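Local coordinates for cell division control protein (Pyrococcus abyssi, PDB 6RPP) that is a HINT-family intein that probably excises itself from a replicative MCM helicase precursor by protein splicing, joining the flanking segments, at residues A28-A32 with F45-I49; D50-Y54 with K65-N69; A76-L82 with E139-K143; G88-R92 with N161-V165; V93-F99 with R110-L115. The protein carries 2 engineered substitutions. All blocks are in the same frame, centred on the assembly; numbering follows the deposited sequence.

From the N terminus, contact 1 comes first: it folds helix 21-35 back onto strand 44-56, closing a short loop. Contact 2 follows in series on that same strand, zipping it to strand 63-75 as a hairpin. The two touch where Ile-49 N meets Asn-69 O. Chain order then becomes interwoven. Contact 3 joins strand 80-85 to strand 128-140, closing a long loop, and contact 4 reaches from 88-92, within that loop, to 161-165 beyond it, so the two cross. Contact 5, a local hairpin of 93-99 with 110-115, lies within both spans. Contacts 3, 4 and 5 all involve the six-stranded sheet, and contact 4 ties it to the C-terminal hairpin.

Contact 1 of 5, residues A28-A32 with F45-I49; sequences AIEEA and FYAPI
Ala-28, Ile-29 and Ala-32 form the face that helix 21-35 lays on strand 44-56, the second strand of a four-stranded antiparallel sheet in this HINT-fold intein. The short helix and strand segments run at 91° to each other, their axes 7.4 Å apart at closest approach. Such a close crossing calls for small residues. Ala-47 sends its single methyl up between the helical residues, its CB lying 3.7 Å from Ala-32 CB and near the carbonyl oxygen of Ala-28.

Ile-29 supplies the longer reach. CB and CG1 only carry the chain over from the helix, and CG2, anti to the backbone N, makes no close contact with the strand. With chi1 at -62°, the CG1 branch lies beside the backbone N, and the bend at chi2 (-73°) leads on to CD1, the atom that does the touching. CD1 rests 3.8 Å from Phe-45 CB and 3.9 Å from Ala-47 CB, in the groove between these alternate residues, while Tyr-46 directs its CB away from the helix. The Ile-29 and Phe-45 side chains cross at about a right angle, and Leu-38 adds an apolar neighbour to both. Isoleucine suits the place because CD1 spans to Phe-45, while the methyls of Ala-28 and Ala-32 meet nearer residues.

At the other end the fit is tight: Ala-28 CB sits 3.4 Å from Ile-49 CG2, a little inside usual van der Waals contact. Beside this pair a water bridges the backbones. It donates to Ala-28 O, which already accepts Ala-32 N within the helix, and to Pro-48 O at 2.8 Å.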
# COMPACT_ATOMS: atom_id res chain seq x y z
N ALA A 28 2.06 10.94 12.42
CA ALA A 28 0.97 11.83 12.07
C ALA A 28 -0.17 11.71 13.06
O ALA A 28 -0.81 12.71 13.42
CB ALA A 28 0.50 11.52 10.65
N ILE A 29 -0.44 10.48 13.50
CA ILE A 29 -1.47 10.23 14.51
C ILE A 29 -1.10 10.91 15.82
O ILE A 29 -1.94 11.56 16.47
CB ILE A 29 -1.67 8.72 14.70
CG1 ILE A 29 -2.16 8.05 13.42
CG2 ILE A 29 -2.62 8.44 15.87
CD1 ILE A 29 -3.56 8.33 13.09
N GLU A 30 0.15 10.78 16.24
CA GLU A 30 0.55 11.39 17.52
C GLU A 30 0.38 12.91 17.49
O GLU A 30 -0.10 13.52 18.45
CB GLU A 30 2.00 11.01 17.82
CG GLU A 30 2.46 11.43 19.20
CD GLU A 30 3.88 10.96 19.51
OE1 GLU A 30 4.56 10.44 18.59
OE2 GLU A 30 4.33 11.12 20.67
N GLU A 31 0.73 13.54 16.37
CA GLU A 31 0.61 14.99 16.31
C GLU A 31 -0.86 15.40 16.29
O GLU A 31 -1.23 16.38 16.96
CB GLU A 31 1.35 15.48 15.07
CG GLU A 31 1.44 16.98 14.96
CD GLU A 31 2.37 17.41 13.85
OE1 GLU A 31 3.59 17.54 14.10
OE2 GLU A 31 1.87 17.60 12.74
N ALA A 32 -1.69 14.66 15.53
CA ALA A 32 -3.11 15.03 15.42
C ALA A 32 -3.85 14.77 16.73
O ALA A 32 -4.83 15.48 17.03
CB ALA A 32 -3.77 14.27 14.27
N PHE A 45 -8.25 5.11 12.94
CA PHE A 45 -7.94 6.53 13.03
C PHE A 45 -7.42 7.06 11.70
O PHE A 45 -6.78 6.33 10.94
CB PHE A 45 -6.84 6.76 14.07
CG PHE A 45 -7.11 6.13 15.40
CD1 PHE A 45 -7.83 6.83 16.37
CD2 PHE A 45 -6.66 4.85 15.68
CE1 PHE A 45 -8.10 6.25 17.60
CE2 PHE A 45 -6.95 4.26 16.92
CZ PHE A 45 -7.65 4.97 17.88
N TYR A 46 -7.64 8.35 11.46
CA TYR A 46 -6.96 9.03 10.36
C TYR A 46 -6.41 10.36 10.87
O TYR A 46 -6.86 10.89 11.89
CB TYR A 46 -7.88 9.26 9.15
CG TYR A 46 -9.09 10.08 9.40
CD1 TYR A 46 -10.25 9.50 9.87
CD2 TYR A 46 -9.09 11.42 9.10
CE1 TYR A 46 -11.38 10.25 10.09
CE2 TYR A 46 -10.24 12.18 9.30
CZ TYR A 46 -11.36 11.59 9.79
OH TYR A 46 -12.49 12.37 9.99
N ALA A 47 -5.42 10.86 10.14
CA ALA A 47 -4.78 12.11 10.50
C ALA A 47 -4.24 12.76 9.24
O ALA A 47 -3.84 12.06 8.31
CB ALA A 47 -3.64 11.87 11.50
N PRO A 48 -4.15 14.06 9.20
CA PRO A 48 -3.58 14.73 8.02
C PRO A 48 -2.09 14.48 7.92
O PRO A 48 -1.37 14.40 8.92
CB PRO A 48 -3.88 16.22 8.28
CG PRO A 48 -4.13 16.32 9.68
CD PRO A 48 -4.65 15.01 10.21
N ILE A 49 -1.61 14.39 6.68
CA ILE A 49 -0.18 14.39 6.37
C ILE A 49 0.03 15.20 5.12
O ILE A 49 -0.92 15.56 4.40
CB ILE A 49 0.42 12.99 6.10
CG1 ILE A 49 -0.43 12.27 5.09
CG2 ILE A 49 0.60 12.21 7.32
CD1 ILE A 49 0.21 10.91 4.68
O HOH W 1 -1.25 14.80 11.70

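Contact 2 of 5, residues D50-Y54 with K65-N69; sequences DIEVY and KARAN
Ile-51 and Val-53 pack on Ala-68, with Ala-66 on the same, more buried face of two paired strands. Between the branched residues Ala-68 offers only a methyl, 3.9 Å from Ile-51 CG1, and this small residue lets Ile-49 approach as well. Beneath these side chains the backbones are well joined: Val-53 N donates to Ala-66 O at 2.8 Å, and Ala-66 N returns a bond to Val-53 O. Toward Asp-50 the pairing slackens, and Ile-51 N to Ala-68 O is a weak bond of 3.4 Å.

The strands are the arms of the long antiparallel hairpin 44-56/63-75 of the HINT fold. Its opposite face carries long polar residues suited to water. Lys-65, extended, runs alongside Tyr-54 in the same direction, with CG 3.4 Å from CE1 of that ring. Its ammonium and the Glu-52 carboxylate meet through a water, which accepts from Lys-65 NZ at 2.6 Å. Arg-67 bends at chi2 (-81°), bringing one guanidinium face over Glu-52 CB and NH1 to 2.9 Å from Asp-50 OD1. That salt bridge contains a weak hydrogen bond, the two charged planes standing 57° apart; a second water links Asp-50 OD1 with Ala-68 O.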
# COMPACT_ATOMS: atom_id res chain seq x y z
N ASP A 50 1.32 15.51 4.83
CA ASP A 50 1.72 16.16 3.59
C ASP A 50 3.08 15.61 3.16
O ASP A 50 4.12 16.17 3.48
CB ASP A 50 1.77 17.69 3.78
CG ASP A 50 2.10 18.45 2.51
OD1 ASP A 50 2.18 17.87 1.41
OD2 ASP A 50 2.24 19.70 2.62
N ILE A 51 3.07 14.54 2.38
CA ILE A 51 4.32 13.93 1.96
C ILE A 51 4.25 13.65 0.46
O ILE A 51 3.19 13.71 -0.15
CB ILE A 51 4.62 12.62 2.74
CG1 ILE A 51 3.58 11.58 2.39
CG2 ILE A 51 4.57 12.88 4.23
CD1 ILE A 51 3.84 10.28 3.09
N GLU A 52 5.42 13.44 -0.13
CA GLU A 52 5.54 13.23 -1.56
C GLU A 52 5.85 11.74 -1.77
O GLU A 52 6.80 11.22 -1.19
CB GLU A 52 6.64 14.12 -2.14
CG GLU A 52 6.75 14.03 -3.63
CD GLU A 52 7.78 14.99 -4.17
OE1 GLU A 52 7.41 15.86 -4.99
OE2 GLU A 52 8.95 14.89 -3.76
N VAL A 53 5.02 11.06 -2.56
CA VAL A 53 5.21 9.64 -2.83
C VAL A 53 5.40 9.54 -4.33
O VAL A 53 5.32 10.57 -5.03
CB VAL A 53 4.02 8.81 -2.37
CG1 VAL A 53 3.93 8.85 -0.82
CG2 VAL A 53 2.77 9.27 -3.07
N TYR A 54 5.62 8.33 -4.83
CA TYR A 54 5.61 8.05 -6.26
C TYR A 54 4.37 7.23 -6.57
O TYR A 54 4.07 6.26 -5.87
CB TYR A 54 6.87 7.28 -6.69
CG TYR A 54 8.11 8.15 -6.72
CD1 TYR A 54 8.33 9.02 -7.78
CD2 TYR A 54 9.02 8.12 -5.67
CE1 TYR A 54 9.44 9.82 -7.80
CE2 TYR A 54 10.13 8.90 -5.69
CZ TYR A 54 10.34 9.74 -6.76
OH TYR A 54 11.45 10.54 -6.80
N LYS A 65 5.64 11.90 -9.29
CA LYS A 65 5.54 12.27 -7.88
C LYS A 65 4.14 12.78 -7.60
O LYS A 65 3.52 13.46 -8.43
CB LYS A 65 6.58 13.35 -7.52
CG LYS A 65 8.02 12.92 -7.62
CD LYS A 65 8.97 14.06 -7.26
CE LYS A 65 10.41 13.56 -7.27
NZ LYS A 65 11.42 14.66 -7.21
N ALA A 66 3.63 12.44 -6.43
CA ALA A 66 2.28 12.82 -6.08
C ALA A 66 2.23 13.03 -4.58
O ALA A 66 3.14 12.62 -3.86
CB ALA A 66 1.27 11.74 -6.56
N ARG A 67 1.23 13.78 -4.13
CA ARG A 67 1.12 14.06 -2.69
C ARG A 67 0.13 13.10 -2.01
O ARG A 67 -0.92 12.76 -2.57
CB ARG A 67 0.71 15.52 -2.47
CG ARG A 67 1.87 16.53 -2.71
CD ARG A 67 2.85 16.64 -1.49
NE ARG A 67 4.11 17.33 -1.79
CZ ARG A 67 5.05 17.66 -0.89
NH1 ARG A 67 4.89 17.38 0.41
NH2 ARG A 67 6.15 18.29 -1.28
N ALA A 68 0.50 12.60 -0.83
CA ALA A 68 -0.43 11.87 0.02
C ALA A 68 -0.89 12.78 1.14
O ALA A 68 -0.08 13.55 1.67
CB ALA A 68 0.24 10.62 0.61
N ASN A 69 -2.20 12.78 1.44
CA ASN A 69 -2.71 13.79 2.39
C ASN A 69 -3.48 13.24 3.59
O ASN A 69 -3.84 14.04 4.48
CB ASN A 69 -3.56 14.84 1.63
CG ASN A 69 -4.83 14.25 0.97
OD1 ASN A 69 -4.94 13.08 0.82
ND2 ASN A 69 -5.78 15.12 0.63
O HOH W 2 -0.46 16.61 0.74
O HOH W 3 10.67 16.09 -5.12

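Contact 3 of 5, residues A76-L82 with E139-K143; sequences APKKMML and EYEPK
Met-80 and Tyr-140 form a hydrogen-bonded antiparallel pair, each backbone N donating to the other's O at 2.9 Å, and next to them Met-81 and Glu-139 make a non-hydrogen-bonded pair. They join the beginning of strand 80-85 to the end of strand 128-140 in the six-stranded antiparallel sheet of the HINT fold.

The side chains of the central pair lie alongside one another, pointing the same way. Tyr-140 takes the less common first torsion, 69°, which places CG between its backbone N and carbonyl carbon and lays the ring beside its neighbour. Met-80 CB then sits over one face, 3.3 Å from Tyr-140 CZ, a close fit, while Leu-82 N comes to the ring edge. Arg-92 makes a cation-pi contact with the same ring. A flexible methionine suits this place: bends at chi2 and chi3 bring Met-80 CE back to the tyrosine hydroxyl, 3.7 Å from Tyr-140 OH. Separately, Met-80 CG meets Pro-142 CG at 3.8 Å.

On the side of the sheet marked by Met-81 and Glu-139 the contact is polar and exposed. The aliphatic part of Lys-79 crosses the extended Glu-139, but the salt bridge is long, with NZ 3.9 Å from OE2. Where the strands part, rigid Pro-142 brings its CD to 3.5 Å from the carbonyl oxygen of Lys-78.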
# COMPACT_ATOMS: atom_id res chain seq x y z
N ALA A 76 -5.76 -4.47 12.85
CA ALA A 76 -5.42 -5.57 11.96
C ALA A 76 -6.55 -6.60 11.93
O ALA A 76 -7.19 -6.91 12.96
CB ALA A 76 -4.12 -6.22 12.41
N PRO A 77 -6.83 -7.19 10.77
CA PRO A 77 -7.73 -8.35 10.73
C PRO A 77 -7.14 -9.61 11.40
O PRO A 77 -5.97 -9.62 11.82
CB PRO A 77 -7.95 -8.54 9.23
CG PRO A 77 -6.70 -8.04 8.58
CD PRO A 77 -6.30 -6.81 9.43
N LYS A 78 -7.97 -10.65 11.53
CA LYS A 78 -7.52 -11.84 12.21
C LYS A 78 -6.46 -12.57 11.41
O LYS A 78 -5.64 -13.29 12.00
CB LYS A 78 -8.73 -12.73 12.49
CG LYS A 78 -9.75 -12.15 13.49
CD LYS A 78 -9.12 -11.96 14.88
CE LYS A 78 -10.18 -11.86 15.99
NZ LYS A 78 -9.55 -11.69 17.36
N LYS A 79 -6.46 -12.40 10.07
CA LYS A 79 -5.51 -13.04 9.17
C LYS A 79 -4.94 -11.98 8.25
O LYS A 79 -5.62 -11.01 7.92
CB LYS A 79 -6.14 -14.19 8.29
CG LYS A 79 -6.77 -15.25 9.17
CD LYS A 79 -7.25 -16.48 8.44
CE LYS A 79 -7.23 -17.71 9.36
NZ LYS A 79 -6.22 -17.64 10.47
N MET A 80 -3.67 -12.17 7.84
CA MET A 80 -3.00 -11.33 6.85
C MET A 80 -2.42 -12.20 5.74
O MET A 80 -2.41 -13.42 5.82
CB MET A 80 -1.88 -10.46 7.49
CG MET A 80 -2.29 -9.47 8.61
SD MET A 80 -2.95 -7.97 7.85
CE MET A 80 -1.41 -7.21 7.20
N MET A 81 -1.98 -11.55 4.64
CA MET A 81 -1.43 -12.28 3.50
C MET A 81 -0.05 -11.75 3.16
O MET A 81 0.13 -10.54 3.03
CB MET A 81 -2.32 -12.19 2.24
CG MET A 81 -3.73 -12.65 2.36
SD MET A 81 -3.63 -14.40 2.24
CE MET A 81 -5.37 -14.84 2.13
N LEU A 82 0.89 -12.65 2.92
CA LEU A 82 2.18 -12.29 2.37
C LEU A 82 2.11 -12.58 0.88
O LEU A 82 1.86 -13.72 0.49
CB LEU A 82 3.31 -13.09 3.05
CG LEU A 82 4.64 -13.19 2.30
CD1 LEU A 82 5.28 -11.80 2.25
CD2 LEU A 82 5.55 -14.22 2.98
N GLU A 139 -1.03 -17.04 3.76
CA GLU A 139 -1.73 -16.48 4.91
C GLU A 139 -0.90 -16.62 6.18
O GLU A 139 -0.22 -17.63 6.36
CB GLU A 139 -3.04 -17.25 5.07
CG GLU A 139 -4.00 -16.66 6.01
CD GLU A 139 -5.31 -17.41 5.96
OE1 GLU A 139 -6.18 -17.03 5.15
OE2 GLU A 139 -5.43 -18.41 6.70
N TYR A 140 -0.93 -15.60 7.07
CA TYR A 140 -0.33 -15.76 8.38
C TYR A 140 -1.20 -15.01 9.39
O TYR A 140 -2.07 -14.22 9.02
CB TYR A 140 1.15 -15.25 8.34
CG TYR A 140 1.25 -13.75 8.16
CD1 TYR A 140 1.14 -13.16 6.90
CD2 TYR A 140 1.39 -12.90 9.26
CE1 TYR A 140 1.21 -11.75 6.72
CE2 TYR A 140 1.45 -11.50 9.12
CZ TYR A 140 1.36 -10.93 7.84
OH TYR A 140 1.35 -9.57 7.75
N GLU A 141 -0.99 -15.29 10.64
CA GLU A 141 -1.70 -14.58 11.71
C GLU A 141 -0.77 -13.50 12.24
O GLU A 141 0.38 -13.80 12.57
CB GLU A 141 -2.09 -15.53 12.83
CG GLU A 141 -3.13 -16.54 12.39
CD GLU A 141 -2.82 -17.93 12.86
OE1 GLU A 141 -1.92 -18.57 12.27
OE2 GLU A 141 -3.47 -18.38 13.84
N PRO A 142 -1.20 -12.25 12.27
CA PRO A 142 -0.25 -11.17 12.59
C PRO A 142 0.14 -11.10 14.05
O PRO A 142 -0.66 -11.36 14.97
CB PRO A 142 -1.01 -9.91 12.16
CG PRO A 142 -2.47 -10.30 12.29
CD PRO A 142 -2.52 -11.75 11.85
N LYS A 143 1.40 -10.70 14.25
CA LYS A 143 1.87 -10.35 15.58
C LYS A 143 1.57 -8.90 15.89
O LYS A 143 1.43 -8.57 17.06
CB LYS A 143 3.38 -10.60 15.69
CG LYS A 143 3.69 -12.08 15.72
CD LYS A 143 5.18 -12.38 15.69
CE LYS A 143 5.42 -13.88 15.84
NZ LYS A 143 4.66 -14.66 14.82

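Contact 4 of 5, residues G88-R92 with N161-V165; sequences GKRIR and NGIFV
The backbone oxygen of Arg-90 receives the amide of Asn-161: ND2 lies 2.9 Å from O, in the carbonyl plane, with an N-H...O angle of 154°. The other end of this amide, OD1, accepts the backbone N of Glu-10, so both ends are held and the rotation of the group is fixed. Asparagine also suits the backbone here, which has a positive phi of 57° in the turn linking strands 157-160 and 163-166. A water adds a second link, accepting from Arg-90 N at 2.9 Å and donating to Asn-161 O.

Gly-162, likewise at positive phi, leaves room for Lys-89, whose CE passes 3.7 Å from Gly-162 O. The lysine's aliphatic chain lies along the turn, CB against Ile-163 CG1, before NZ ends on the carbonyl oxygen of Ile-124.

Farther on, the contact is purely apolar and buried. Ile-91 offers two branches. CG2 meets Ile-163 CD1 at 3.5 Å, and CG1, anti to the backbone N (chi1 -171°), extends CD1 tip to tip toward Val-165 CG2, also 3.5 Å away. Ile-163 and Val-165, alternating on one strand, both meet Ile-91.

The strand segments stay 9.5 Å apart, too far for backbone pairing, so side chains meet between them. Strand 90-93, an outermost strand of the six-stranded sheet beside 80-85, thereby faces strand 163-166, which pairs with 157-160 and leads toward the C terminus, the downstream splice end of inteins.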
# COMPACT_ATOMS: atom_id res chain seq x y z
N GLY A 88 10.69 -10.71 -7.46
CA GLY A 88 11.37 -10.57 -6.21
C GLY A 88 10.72 -9.69 -5.18
O GLY A 88 11.33 -9.49 -4.12
N LYS A 89 9.50 -9.20 -5.41
CA LYS A 89 8.88 -8.23 -4.52
C LYS A 89 8.08 -8.96 -3.45
O LYS A 89 7.56 -10.06 -3.72
CB LYS A 89 7.99 -7.26 -5.31
CG LYS A 89 8.73 -6.56 -6.47
CD LYS A 89 10.02 -5.91 -5.99
CE LYS A 89 10.61 -4.94 -7.05
NZ LYS A 89 11.16 -5.62 -8.26
N ARG A 90 8.03 -8.42 -2.23
CA ARG A 90 7.32 -9.07 -1.13
C ARG A 90 6.54 -8.00 -0.37
O ARG A 90 7.09 -6.91 -0.11
CB ARG A 90 8.30 -9.72 -0.16
CG ARG A 90 9.16 -10.86 -0.72
CD ARG A 90 10.28 -11.19 0.27
NE ARG A 90 10.27 -12.59 0.68
CZ ARG A 90 9.75 -13.03 1.83
NH1 ARG A 90 9.20 -12.18 2.69
NH2 ARG A 90 9.80 -14.33 2.12
N ILE A 91 5.28 -8.27 -0.00
CA ILE A 91 4.55 -7.28 0.80
C ILE A 91 3.54 -8.05 1.65
O ILE A 91 2.99 -9.07 1.22
CB ILE A 91 3.88 -6.22 -0.11
CG1 ILE A 91 3.30 -5.06 0.75
CG2 ILE A 91 2.80 -6.88 -1.02
CD1 ILE A 91 2.89 -3.87 -0.07
N ARG A 92 3.24 -7.53 2.85
CA ARG A 92 2.27 -8.14 3.76
C ARG A 92 1.08 -7.21 3.85
O ARG A 92 1.25 -6.01 4.17
CB ARG A 92 2.92 -8.38 5.14
CG ARG A 92 4.08 -9.40 5.09
CD ARG A 92 4.63 -9.72 6.40
NE ARG A 92 5.77 -10.64 6.31
CZ ARG A 92 5.72 -11.97 6.37
NH1 ARG A 92 4.56 -12.59 6.57
NH2 ARG A 92 6.84 -12.67 6.27
N ASN A 161 7.88 -1.13 -1.26
CA ASN A 161 8.39 -2.53 -1.39
C ASN A 161 8.50 -2.92 -2.87
O ASN A 161 8.36 -4.11 -3.21
CB ASN A 161 7.53 -3.52 -0.61
CG ASN A 161 7.81 -3.51 0.87
OD1 ASN A 161 8.33 -2.53 1.40
ND2 ASN A 161 7.50 -4.61 1.54
N GLY A 162 8.74 -1.94 -3.74
CA GLY A 162 8.85 -2.17 -5.16
C GLY A 162 7.54 -2.47 -5.87
O GLY A 162 7.59 -2.86 -7.05
N ILE A 163 6.38 -2.28 -5.20
CA ILE A 163 5.06 -2.55 -5.75
C ILE A 163 4.25 -1.25 -5.77
O ILE A 163 4.40 -0.44 -4.87
CB ILE A 163 4.35 -3.60 -4.87
CG1 ILE A 163 5.12 -4.94 -4.90
CG2 ILE A 163 2.88 -3.81 -5.30
CD1 ILE A 163 4.66 -5.94 -3.86
N PHE A 164 3.42 -1.02 -6.80
CA PHE A 164 2.52 0.14 -6.76
C PHE A 164 1.30 -0.31 -6.00
O PHE A 164 0.44 -1.00 -6.54
CB PHE A 164 2.23 0.59 -8.19
CG PHE A 164 3.42 1.28 -8.78
CD1 PHE A 164 3.77 2.56 -8.38
CD2 PHE A 164 4.23 0.61 -9.66
CE1 PHE A 164 4.88 3.20 -8.90
CE2 PHE A 164 5.35 1.22 -10.20
CZ PHE A 164 5.67 2.53 -9.81
N VAL A 165 1.30 0.05 -4.72
CA VAL A 165 0.34 -0.42 -3.72
C VAL A 165 -0.91 0.43 -3.84
O VAL A 165 -0.81 1.68 -3.85
CB VAL A 165 0.95 -0.29 -2.32
CG1 VAL A 165 -0.04 -0.70 -1.29
CG2 VAL A 165 2.23 -1.15 -2.24
O HOH W 4 9.88 -6.14 -2.07

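Contact 5 of 5, residues V93-F99 with R110-L115; sequences VTPTHPF and RKARDL
Phe-99, Thr-96 and Ala-112 bury the largest areas here. Phe-99 pairs with Arg-110 by two backbone bonds, its N donating to Arg-110 O at 2.8 Å and its O accepting Arg-110 N. Its ring, a flat filler for a buried site, has Leu-115 CD1 over one face and Ala-112 CB at its edge, 3.9 Å from CE1.

A bare methyl suits Ala-112, whose CB is close to Val-93 CG2 (3.6 Å) and to the carbonyl oxygens of Thr-94 and His-97. Its backbone N donates to His-97 O (2.8 Å), and Arg-113 donates N to Pro-95 O at 3.0 Å, fastening the 3-10 segment to the loop.

Thr-96 divides its branches. Chi1 of 61° sets OG1, which bonds to Ser-1 OG, between backbone N and carbonyl carbon, and leaves CG2 anti to the carbonyl carbon, 3.6 Å above the guanidinium centre of Arg-113. Lys-111 flanks the threonine with its aliphatic carbons.

Residues 94-97 make a type I turn closed by His-97 N and Thr-94 O, and Thr-94 OG1 bonds to Ala-2 O and Ala-4 N. This Thr-X-X-His turn beside the N-terminal segment is the block B motif of inteins, which generally promotes the first splicing step.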
# COMPACT_ATOMS: atom_id res chain seq x y z
N VAL A 93 -0.11 -7.74 3.49
CA VAL A 93 -1.31 -6.91 3.32
C VAL A 93 -2.52 -7.60 3.94
O VAL A 93 -2.53 -8.82 4.17
CB VAL A 93 -1.62 -6.60 1.85
CG1 VAL A 93 -0.42 -5.89 1.17
CG2 VAL A 93 -1.89 -7.88 1.08
N THR A 94 -3.58 -6.80 4.16
CA THR A 94 -4.82 -7.42 4.59
C THR A 94 -5.44 -8.25 3.46
O THR A 94 -5.17 -8.04 2.27
CB THR A 94 -5.83 -6.37 5.04
OG1 THR A 94 -6.15 -5.54 3.92
CG2 THR A 94 -5.26 -5.49 6.15
N PRO A 95 -6.28 -9.22 3.80
CA PRO A 95 -6.80 -10.10 2.74
C PRO A 95 -7.64 -9.38 1.70
O PRO A 95 -7.69 -9.83 0.55
CB PRO A 95 -7.63 -11.13 3.52
CG PRO A 95 -6.94 -11.15 4.89
CD PRO A 95 -6.58 -9.72 5.16
N THR A 96 -8.31 -8.28 2.05
CA THR A 96 -9.11 -7.55 1.05
C THR A 96 -8.35 -6.42 0.38
O THR A 96 -8.94 -5.75 -0.46
CB THR A 96 -10.41 -6.98 1.66
OG1 THR A 96 -10.13 -6.04 2.72
CG2 THR A 96 -11.27 -8.09 2.20
N HIS A 97 -7.06 -6.24 0.68
CA HIS A 97 -6.29 -5.19 0.03
C HIS A 97 -6.22 -5.46 -1.46
O HIS A 97 -5.79 -6.55 -1.86
CB HIS A 97 -4.90 -5.18 0.64
CG HIS A 97 -3.99 -4.18 0.03
ND1 HIS A 97 -3.90 -2.88 0.48
CD2 HIS A 97 -3.10 -4.29 -0.99
CE1 HIS A 97 -3.07 -2.21 -0.29
NE2 HIS A 97 -2.52 -3.05 -1.15
N PRO A 98 -6.58 -4.49 -2.32
CA PRO A 98 -6.59 -4.76 -3.76
C PRO A 98 -5.25 -4.45 -4.42
O PRO A 98 -4.52 -3.56 -4.01
CB PRO A 98 -7.69 -3.84 -4.29
CG PRO A 98 -7.72 -2.71 -3.34
CD PRO A 98 -7.31 -3.26 -1.98
N PHE A 99 -4.98 -5.20 -5.49
CA PHE A 99 -3.83 -5.03 -6.36
C PHE A 99 -4.33 -4.74 -7.76
O PHE A 99 -5.38 -5.20 -8.15
CB PHE A 99 -2.95 -6.30 -6.40
CG PHE A 99 -2.17 -6.51 -5.16
CD1 PHE A 99 -2.79 -7.10 -4.06
CD2 PHE A 99 -0.85 -6.21 -5.09
CE1 PHE A 99 -2.07 -7.32 -2.87
CE2 PHE A 99 -0.12 -6.39 -3.91
CZ PHE A 99 -0.71 -6.97 -2.80
N ARG A 110 -7.89 -6.58 -7.94
CA ARG A 110 -8.12 -7.91 -7.39
C ARG A 110 -7.65 -7.91 -5.94
O ARG A 110 -6.51 -7.55 -5.66
CB ARG A 110 -7.36 -8.96 -8.19
CG ARG A 110 -7.59 -10.40 -7.74
CD ARG A 110 -7.33 -11.38 -8.89
NE ARG A 110 -8.18 -11.11 -10.06
CZ ARG A 110 -7.87 -11.46 -11.30
NH1 ARG A 110 -6.75 -12.12 -11.56
NH2 ARG A 110 -8.68 -11.15 -12.30
N LYS A 111 -8.52 -8.40 -5.04
CA LYS A 111 -8.17 -8.51 -3.63
C LYS A 111 -7.03 -9.51 -3.44
O LYS A 111 -6.93 -10.52 -4.15
CB LYS A 111 -9.39 -8.95 -2.80
CG LYS A 111 -10.51 -7.92 -2.71
CD LYS A 111 -11.72 -8.53 -1.99
CE LYS A 111 -12.97 -7.68 -2.11
NZ LYS A 111 -13.12 -6.76 -0.94
N ALA A 112 -6.20 -9.24 -2.43
CA ALA A 112 -5.06 -10.13 -2.15
C ALA A 112 -5.50 -11.59 -2.05
O ALA A 112 -4.87 -12.51 -2.62
CB ALA A 112 -4.37 -9.68 -0.86
N ARG A 113 -6.61 -11.84 -1.33
CA ARG A 113 -7.10 -13.19 -1.11
C ARG A 113 -7.68 -13.83 -2.37
O ARG A 113 -7.95 -15.03 -2.37
CB ARG A 113 -8.17 -13.21 -0.02
CG ARG A 113 -9.48 -12.52 -0.36
CD ARG A 113 -10.43 -12.59 0.84
NE ARG A 113 -11.65 -11.81 0.60
CZ ARG A 113 -12.50 -11.45 1.56
NH1 ARG A 113 -12.26 -11.78 2.82
NH2 ARG A 113 -13.57 -10.74 1.25
N ASP A 114 -7.89 -13.04 -3.44
CA ASP A 114 -8.39 -13.55 -4.72
C ASP A 114 -7.27 -13.70 -5.75
O ASP A 114 -7.53 -14.22 -6.85
CB ASP A 114 -9.46 -12.60 -5.28
CG ASP A 114 -10.68 -12.45 -4.36
OD1 ASP A 114 -10.80 -13.24 -3.40
OD2 ASP A 114 -11.51 -11.54 -4.59
N LEU A 115 -6.04 -13.28 -5.42
CA LEU A 115 -4.91 -13.43 -6.34
C LEU A 115 -4.54 -14.88 -6.54
O LEU A 115 -4.62 -15.71 -5.62
CB LEU A 115 -3.67 -12.74 -5.81
CG LEU A 115 -3.61 -11.22 -5.76
CD1 LEU A 115 -2.32 -10.87 -5.03
CD2 LEU A 115 -3.54 -10.67 -7.13